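Local coordinates for protein predicted ATPase involved in replication control, Cdc46/Mcm family (Methanopyrus kandleri AV19, PDB 3F8T) that probably binds ATP and single-stranded DNA and may act as an MCM-family helicase in DNA replication, at residues R31-I34 / E35-R38; V55-L59 / R60-S64; R112-G116 / A117-I121; L291-A295 / A296-D300. The protein carries 2 engineered substitutions. One frame throughout, in Å; residues are numbered along the deposited sequence.

Contact 1: residues R31-I34 / E35-R38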
# COMPACT_ATOMS: atom_id res chain seq x y z
N ARG A 31 37.95 4.65 -24.35
CA ARG A 31 38.09 5.04 -22.94
C ARG A 31 36.89 4.64 -22.06
O ARG A 31 37.07 4.28 -20.89
CB ARG A 31 38.43 6.54 -22.80
CG ARG A 31 37.40 7.51 -23.36
CD ARG A 31 37.69 8.97 -22.92
NE ARG A 31 37.42 9.19 -21.49
CZ ARG A 31 36.20 9.30 -20.96
NH1 ARG A 31 35.11 9.21 -21.73
NH2 ARG A 31 36.05 9.48 -19.66
N VAL A 32 35.68 4.69 -22.62
CA VAL A 32 34.49 4.23 -21.90
C VAL A 32 34.71 2.82 -21.38
O VAL A 32 34.52 2.57 -20.18
CB VAL A 32 33.20 4.31 -22.78
CG1 VAL A 32 31.99 3.63 -22.07
CG2 VAL A 32 32.87 5.75 -23.09
N LEU A 33 35.12 1.90 -22.26
CA LEU A 33 35.31 0.51 -21.86
C LEU A 33 36.54 0.29 -20.97
O LEU A 33 36.49 -0.51 -20.04
CB LEU A 33 35.38 -0.43 -23.08
CG LEU A 33 34.08 -0.96 -23.72
CD1 LEU A 33 34.40 -2.20 -24.56
CD2 LEU A 33 32.99 -1.29 -22.68
N ILE A 34 37.64 0.98 -21.27
CA ILE A 34 38.82 0.92 -20.41
C ILE A 34 38.48 1.37 -18.98
O ILE A 34 38.85 0.72 -18.01
CB ILE A 34 40.00 1.75 -20.97
CG1 ILE A 34 40.50 1.17 -22.29
CG2 ILE A 34 41.16 1.76 -19.96
CD1 ILE A 34 41.52 2.05 -23.00
N GLU A 35 37.78 2.50 -18.84
CA GLU A 35 37.46 2.98 -17.49
C GLU A 35 36.50 2.03 -16.76
O GLU A 35 36.62 1.84 -15.54
CB GLU A 35 36.96 4.42 -17.52
CG GLU A 35 38.10 5.37 -17.90
CD GLU A 35 37.65 6.81 -18.10
OE1 GLU A 35 36.74 7.27 -17.36
OE2 GLU A 35 38.22 7.48 -18.99
N ILE A 36 35.58 1.42 -17.50
CA ILE A 36 34.65 0.44 -16.93
C ILE A 36 35.36 -0.79 -16.35
O ILE A 36 35.12 -1.18 -15.21
CB ILE A 36 33.56 -0.00 -17.96
CG1 ILE A 36 32.58 1.16 -18.22
CG2 ILE A 36 32.82 -1.26 -17.45
CD1 ILE A 36 31.57 0.92 -19.39
N VAL A 37 36.25 -1.38 -17.14
CA VAL A 37 36.96 -2.58 -16.75
C VAL A 37 37.95 -2.35 -15.59
O VAL A 37 38.28 -3.28 -14.86
CB VAL A 37 37.66 -3.21 -17.99
CG1 VAL A 37 38.60 -4.31 -17.59
CG2 VAL A 37 36.60 -3.74 -18.94
N ARG A 38 38.40 -1.11 -15.43
CA ARG A 38 39.29 -0.76 -14.33
C ARG A 38 38.59 -0.68 -12.97
O ARG A 38 39.26 -0.67 -11.93
CB ARG A 38 39.98 0.58 -14.61
CG ARG A 38 41.13 0.56 -15.59
CD ARG A 38 41.57 2.01 -15.76
NE ARG A 38 42.61 2.26 -16.76
CZ ARG A 38 42.76 3.43 -17.38
NH1 ARG A 38 41.91 4.42 -17.14
NH2 ARG A 38 43.72 3.60 -18.28
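R31 and E35 join their charges one helical turn apart. The salt bridge runs from R31 NH2 to E35 OE2 at 3.0 Å, and R31 NE comes almost as near, 3.1 Å from the same E35 OE2, so one carboxylate oxygen faces both nitrogens. The two flat groups stand steeply to each other, their planes 77° apart, and the oxygen reaches the guanidinium obliquely. R31 gets there by an unusual first torsion for a helix, CG wedged between backbone N and carbonyl carbon (chi1 60°), followed by a bend at chi3 (-71°) that turns the end of the chain along the helix, while E35 is extended beyond CG. Next along the surface, I34 and R38 lie alongside each other: I34 CG2 sits over the middle of one guanidinium face, 3.5 Å from R38 CZ, so that the flat cation rests on a methyl group. Both pairs follow the i to i+4 spacing of an alpha-helix, here helix 30-37 of the N-terminal domain. The backbone bonds E35 N to R31 O (2.8 Å) and V37 N to L33 O (3.0 Å) fix that spacing. On the inner side V32 CG1 touches I36 CD1 at 3.8 Å, and L33 CD2 lies 4.2 Å from the same I36 CD1. Branched aliphatic residues suit this side because helices surround it: V32 packs on L66 and W69, L33 on I19 and V22, and I36 on V77 and L81. At the C-terminal end, I36 O accepts a hydrogen bond from T39 OG1.

Contact 2: residues V55-L59 / R60-S64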
# COMPACT_ATOMS: atom_id res chain seq x y z
N VAL A 55 28.09 -9.96 -13.93
CA VAL A 55 29.15 -8.98 -13.85
C VAL A 55 28.48 -7.66 -13.48
O VAL A 55 27.40 -7.34 -13.97
CB VAL A 55 29.95 -8.90 -15.16
CG1 VAL A 55 31.13 -7.98 -15.02
CG2 VAL A 55 30.45 -10.30 -15.53
N VAL A 56 29.10 -6.91 -12.57
CA VAL A 56 28.47 -5.73 -11.99
C VAL A 56 29.29 -4.48 -12.28
O VAL A 56 30.50 -4.47 -12.06
CB VAL A 56 28.27 -5.90 -10.45
CG1 VAL A 56 28.02 -4.57 -9.77
CG2 VAL A 56 27.11 -6.85 -10.15
N LEU A 57 28.64 -3.44 -12.78
CA LEU A 57 29.27 -2.14 -12.91
C LEU A 57 28.61 -1.17 -11.95
O LEU A 57 27.45 -0.85 -12.10
CB LEU A 57 29.19 -1.59 -14.35
CG LEU A 57 29.65 -0.13 -14.58
CD1 LEU A 57 31.11 0.12 -14.15
CD2 LEU A 57 29.47 0.25 -16.04
N ASP A 58 29.38 -0.72 -10.95
CA ASP A 58 28.91 0.30 -10.03
C ASP A 58 29.35 1.65 -10.58
O ASP A 58 30.55 1.99 -10.55
CB ASP A 58 29.45 0.07 -8.61
CG ASP A 58 28.77 0.97 -7.59
OD1 ASP A 58 28.56 2.15 -7.90
OD2 ASP A 58 28.44 0.50 -6.47
N LEU A 59 28.37 2.40 -11.08
CA LEU A 59 28.59 3.67 -11.74
C LEU A 59 29.21 4.76 -10.87
O LEU A 59 29.80 5.71 -11.38
CB LEU A 59 27.27 4.17 -12.35
CG LEU A 59 26.73 3.28 -13.47
CD1 LEU A 59 25.32 3.72 -13.89
CD2 LEU A 59 27.69 3.29 -14.67
N ARG A 60 29.08 4.62 -9.55
CA ARG A 60 29.69 5.59 -8.62
C ARG A 60 31.20 5.46 -8.62
O ARG A 60 31.91 6.34 -8.10
CB ARG A 60 29.23 5.34 -7.19
CG ARG A 60 27.77 5.39 -6.96
CD ARG A 60 27.49 4.18 -6.08
NE ARG A 60 26.20 4.20 -5.46
CZ ARG A 60 25.52 3.11 -5.12
NH1 ARG A 60 26.00 1.89 -5.38
NH2 ARG A 60 24.35 3.25 -4.54
N GLU A 61 31.70 4.35 -9.17
CA GLU A 61 33.14 4.08 -9.24
C GLU A 61 33.78 4.79 -10.43
O GLU A 61 34.99 4.70 -10.64
CB GLU A 61 33.44 2.56 -9.27
CG GLU A 61 33.14 1.86 -7.93
CD GLU A 61 33.33 0.34 -7.92
OE1 GLU A 61 33.75 -0.26 -8.93
OE2 GLU A 61 33.04 -0.28 -6.86
N LEU A 62 32.95 5.52 -11.19
CA LEU A 62 33.38 6.29 -12.36
C LEU A 62 33.12 7.79 -12.23
O LEU A 62 32.27 8.23 -11.45
CB LEU A 62 32.64 5.78 -13.61
CG LEU A 62 32.92 4.34 -14.03
CD1 LEU A 62 32.03 3.92 -15.16
CD2 LEU A 62 34.38 4.17 -14.43
N ASP A 63 33.85 8.57 -13.03
CA ASP A 63 33.58 10.00 -13.22
C ASP A 63 32.08 10.23 -13.44
O ASP A 63 31.44 9.52 -14.24
CB ASP A 63 34.36 10.52 -14.44
CG ASP A 63 33.90 11.89 -14.90
OD1 ASP A 63 34.33 12.91 -14.31
OD2 ASP A 63 33.12 11.96 -15.88
N SER A 64 31.53 11.24 -12.77
CA SER A 64 30.09 11.50 -12.77
C SER A 64 29.51 11.73 -14.15
O SER A 64 28.40 11.27 -14.45
CB SER A 64 29.76 12.70 -11.88
OG SER A 64 29.88 12.34 -10.52
O HOH W 1 29.69 8.40 -10.70
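D58 and R60 form an Asx turn where strand 55-58 gives way to a 3-10 turn. D58 OD1 accepts the backbone N of R60 at 3.0 Å, nearly in line with its own C-O bond, while D58 O takes E61 N, also at 3.0 Å. The other carboxylate oxygen, D58 OD2, receives R60 NH1 at 3.0 Å on its syn side, at the edge of the guanidinium and close to its plane. Aspartate suits this place, its short chain gripping the backbone and the charge of one residue together. With CG set opposite the backbone N (chi1 -169°), the carboxylate can meet both the backbone N and the side chain of R60. Replacing D58 by an alanine would probably leave R60 NH1 without its counter-charge and R60 N without its acceptor, freeing the arginine to turn. L62 N bonds to L59 O, and a water donates to both L59 O and L62 O. On the apolar side, L57 CD1 meets L62 CD1 at 4.0 Å, their side chains crossing at about a right angle. E61 OE1 is held by S41 OG of helix 40-47, strand 55-58 pairs with strand 96-99, and L59 and L62 both pack on I70 of helix 64-72.

Contact 3: residues R112-G116 / A117-I121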
# COMPACT_ATOMS: atom_id res chain seq x y z
N ARG A 112 9.26 7.22 -21.95
CA ARG A 112 9.43 7.27 -23.42
C ARG A 112 10.61 8.15 -23.87
O ARG A 112 11.38 7.73 -24.74
CB ARG A 112 8.12 7.68 -24.10
CG ARG A 112 8.07 7.43 -25.60
CD ARG A 112 6.64 7.47 -26.12
NE ARG A 112 6.59 7.55 -27.58
CZ ARG A 112 5.54 7.19 -28.32
NH1 ARG A 112 4.44 6.71 -27.76
NH2 ARG A 112 5.60 7.31 -29.64
N PRO A 113 10.77 9.35 -23.29
CA PRO A 113 11.91 10.18 -23.70
C PRO A 113 13.26 9.57 -23.33
O PRO A 113 14.29 10.02 -23.85
CB PRO A 113 11.71 11.48 -22.92
CG PRO A 113 10.25 11.48 -22.55
CD PRO A 113 9.96 10.04 -22.28
N MET A 114 13.24 8.56 -22.45
CA MET A 114 14.47 7.90 -21.99
C MET A 114 14.86 6.69 -22.84
O MET A 114 15.60 5.83 -22.37
CB MET A 114 14.36 7.47 -20.51
CG MET A 114 14.07 8.58 -19.51
SD MET A 114 15.30 9.88 -19.48
CE MET A 114 16.69 9.05 -18.72
N ASP A 115 14.39 6.62 -24.09
CA ASP A 115 14.68 5.44 -24.91
C ASP A 115 16.18 5.20 -24.98
O ASP A 115 16.95 6.15 -25.12
CB ASP A 115 14.13 5.56 -26.33
CG ASP A 115 14.02 4.21 -27.02
OD1 ASP A 115 13.70 3.21 -26.34
OD2 ASP A 115 14.24 4.12 -28.23
N GLY A 116 16.58 3.94 -24.84
CA GLY A 116 18.00 3.56 -24.91
C GLY A 116 18.76 3.63 -23.59
O GLY A 116 19.86 3.10 -23.49
N ALA A 117 18.15 4.26 -22.58
CA ALA A 117 18.80 4.58 -21.30
C ALA A 117 18.55 3.55 -20.19
O ALA A 117 17.48 2.90 -20.15
CB ALA A 117 18.37 5.96 -20.83
N LEU A 118 19.53 3.44 -19.30
CA LEU A 118 19.38 2.71 -18.05
C LEU A 118 18.63 3.61 -17.07
O LEU A 118 19.02 4.76 -16.83
CB LEU A 118 20.75 2.36 -17.46
CG LEU A 118 20.75 1.77 -16.04
CD1 LEU A 118 20.25 0.33 -16.07
CD2 LEU A 118 22.17 1.85 -15.50
N ILE A 119 17.55 3.08 -16.51
CA ILE A 119 16.71 3.83 -15.59
C ILE A 119 16.16 2.89 -14.51
O ILE A 119 16.24 1.67 -14.65
CB ILE A 119 15.50 4.53 -16.31
CG1 ILE A 119 14.43 3.51 -16.73
CG2 ILE A 119 16.00 5.36 -17.52
CD1 ILE A 119 13.06 4.10 -16.97
N SER A 120 15.59 3.48 -13.45
CA SER A 120 14.68 2.70 -12.60
C SER A 120 13.29 3.33 -12.63
O SER A 120 13.14 4.54 -12.86
CB SER A 120 15.20 2.54 -11.17
OG SER A 120 14.85 3.65 -10.36
N ILE A 121 12.27 2.48 -12.48
CA ILE A 121 10.92 2.94 -12.20
C ILE A 121 10.49 2.39 -10.85
O ILE A 121 11.04 1.40 -10.38
CB ILE A 121 9.90 2.54 -13.32
CG1 ILE A 121 9.78 1.01 -13.49
CG2 ILE A 121 10.28 3.23 -14.63
CD1 ILE A 121 8.57 0.56 -14.34
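M114 and A117 meet through peptide groups, the flat units that matter here, since neither aromatic ring nor guanidinium takes part across the turn. A117 N points at M114 O from 3.0 Å, tilted 26° from the carbonyl plane, and A117 CB crowds the same M114 O at 3.2 Å. This is the closing bond of a type II beta turn from M114 to A117, which leads the chain into strand 118-130 of the OB fold. G116 holds the third position with a positive phi of 87°, where a CB would be pressed onto the carbonyl oxygen of D115, which is why glycine suits this position. D115, at the second position, turns its side chain outward, and its OD1 accepts a hydrogen bond from S169 N. The turn is also tied to strand 160-168, for G116 and A117 both make backbone hydrogen bonds with V167. I119, the second residue of the strand, directs its side chain back at the turn and also packs on V167 and L172, so a bulky beta-branched residue suits this site, while A117 offers only a small methyl, which M114 CE can approach. Methionine is apt at M114, being flexible and apolar: its chain bends at chi2 (-60°) and again at chi3, bringing CE round over the strand. There M114 CE rests 3.9 Å from I119 CG2 and 4.1 Å from A117 CB.

Contact 4: residues L291-A295 / A296-D300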
# COMPACT_ATOMS: atom_id res chain seq x y z
N LEU A 291 -3.02 -11.79 -15.66
CA LEU A 291 -3.65 -11.57 -14.37
C LEU A 291 -3.60 -10.08 -14.04
O LEU A 291 -2.51 -9.51 -13.92
CB LEU A 291 -2.93 -12.39 -13.30
CG LEU A 291 -3.48 -12.33 -11.87
CD1 LEU A 291 -4.89 -12.92 -11.81
CD2 LEU A 291 -2.54 -13.03 -10.90
N ARG A 292 -4.78 -9.46 -13.91
CA ARG A 292 -4.91 -8.01 -13.71
C ARG A 292 -5.54 -7.71 -12.34
O ARG A 292 -6.60 -8.26 -11.98
CB ARG A 292 -5.74 -7.37 -14.83
CG ARG A 292 -6.15 -5.93 -14.51
CD ARG A 292 -6.49 -5.07 -15.71
NE ARG A 292 -6.37 -3.66 -15.32
CZ ARG A 292 -5.27 -2.92 -15.47
NH1 ARG A 292 -4.17 -3.42 -16.05
NH2 ARG A 292 -5.27 -1.65 -15.06
N ALA A 293 -4.87 -6.84 -11.58
CA ALA A 293 -5.32 -6.48 -10.24
C ALA A 293 -6.58 -5.65 -10.32
O ALA A 293 -6.64 -4.70 -11.10
CB ALA A 293 -4.25 -5.70 -9.53
N GLY A 294 -7.55 -6.01 -9.49
CA GLY A 294 -8.72 -5.17 -9.22
C GLY A 294 -8.46 -4.26 -8.03
O GLY A 294 -7.37 -4.26 -7.46
N ALA A 295 -9.48 -3.50 -7.64
CA ALA A 295 -9.34 -2.43 -6.66
C ALA A 295 -8.74 -2.85 -5.32
O ALA A 295 -7.91 -2.13 -4.80
CB ALA A 295 -10.69 -1.72 -6.43
N ALA A 296 -9.21 -3.96 -4.75
CA ALA A 296 -8.78 -4.35 -3.40
C ALA A 296 -7.28 -4.68 -3.37
O ALA A 296 -6.57 -4.36 -2.42
CB ALA A 296 -9.59 -5.52 -2.90
N VAL A 297 -6.82 -5.32 -4.45
CA VAL A 297 -5.40 -5.64 -4.66
C VAL A 297 -4.58 -4.35 -4.87
O VAL A 297 -3.50 -4.19 -4.30
CB VAL A 297 -5.24 -6.65 -5.85
CG1 VAL A 297 -3.77 -6.94 -6.14
CG2 VAL A 297 -5.97 -7.95 -5.49
N LEU A 298 -5.08 -3.42 -5.68
CA LEU A 298 -4.35 -2.16 -5.88
C LEU A 298 -4.33 -1.29 -4.62
O LEU A 298 -3.48 -0.40 -4.48
CB LEU A 298 -4.92 -1.38 -7.08
CG LEU A 298 -4.75 -2.05 -8.45
CD1 LEU A 298 -5.49 -1.23 -9.51
CD2 LEU A 298 -3.27 -2.18 -8.80
N ALA A 299 -5.24 -1.55 -3.69
CA ALA A 299 -5.32 -0.80 -2.41
C ALA A 299 -4.52 -1.49 -1.30
O ALA A 299 -4.53 -1.03 -0.15
CB ALA A 299 -6.79 -0.65 -1.97
N ASP A 300 -3.83 -2.59 -1.62
CA ASP A 300 -2.99 -3.28 -0.65
C ASP A 300 -2.11 -2.29 0.13
O ASP A 300 -1.37 -1.50 -0.45
CB ASP A 300 -2.12 -4.34 -1.35
CG ASP A 300 -1.23 -5.13 -0.38
OD1 ASP A 300 -1.76 -5.76 0.54
OD2 ASP A 300 0.01 -5.16 -0.57
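L298 N donates to G294 O at 3.0 Å, the bond that starts the short helix 295-298. G294 is the N-cap, and as it has no side chain, its contribution here is its carbonyl. One residue on, A299 N reaches A295 O at 2.9 Å, but the bent angle makes this bond weak, and the chain then leaves the helix with D300 N on V297 O at 3.1 Å. The flanking charges have partners elsewhere: R292 NH1 with E127, and D300 OD1 with R339. The apolar part centres on the methyl of A293, the last strand residue, which lies 3.6 Å from V297 CG1 and 3.7 Å from L298 CD2. V297 sets CG1 opposite its backbone N (chi1 177°), bringing that branch to the methyl, while A295 and A296 stay small where strands 266-270 and 328-331 close in. Exchanging L298 for an alanine would probably open a gap between A293 CB and V267, both of which its side chain touches. Strand 289-293 pairs with 281-285 in a hairpin that helices 276-279 and 295-298 flank, consistent with the helix-2 insertion of MCM ATPases. The contact is buried and almost wholly apolar across the junction: its own polar interactions are backbone bonds, L298 O being taken up by R265 from outside, while the methyl groups of A293, V297 and L298 set strand against helix.

The four contacts follow one another along the chain, none enclosing another. Contacts 1 and 2 belong to the N-terminal domain, their centres 10 Å apart, and they touch: I36 CG1 packs on L57 CD2 at 3.9 Å. Contact 3, in the OB fold with its centre about 18 Å from that of contact 2, meets it where L59 CD1 lies 4.0 Å from L118 CD2, a leucine pair that is one of the contacts between the two domains. Contact 4 belongs to the P-loop domain, with about 13 Å between its nearest atoms and those of contact 3. Strands 118-130 and 289-293 nevertheless pair antiparallel, so one sheet runs from the OB fold into the ATPase hairpin, a physical connection between the N-terminal and ATPase parts.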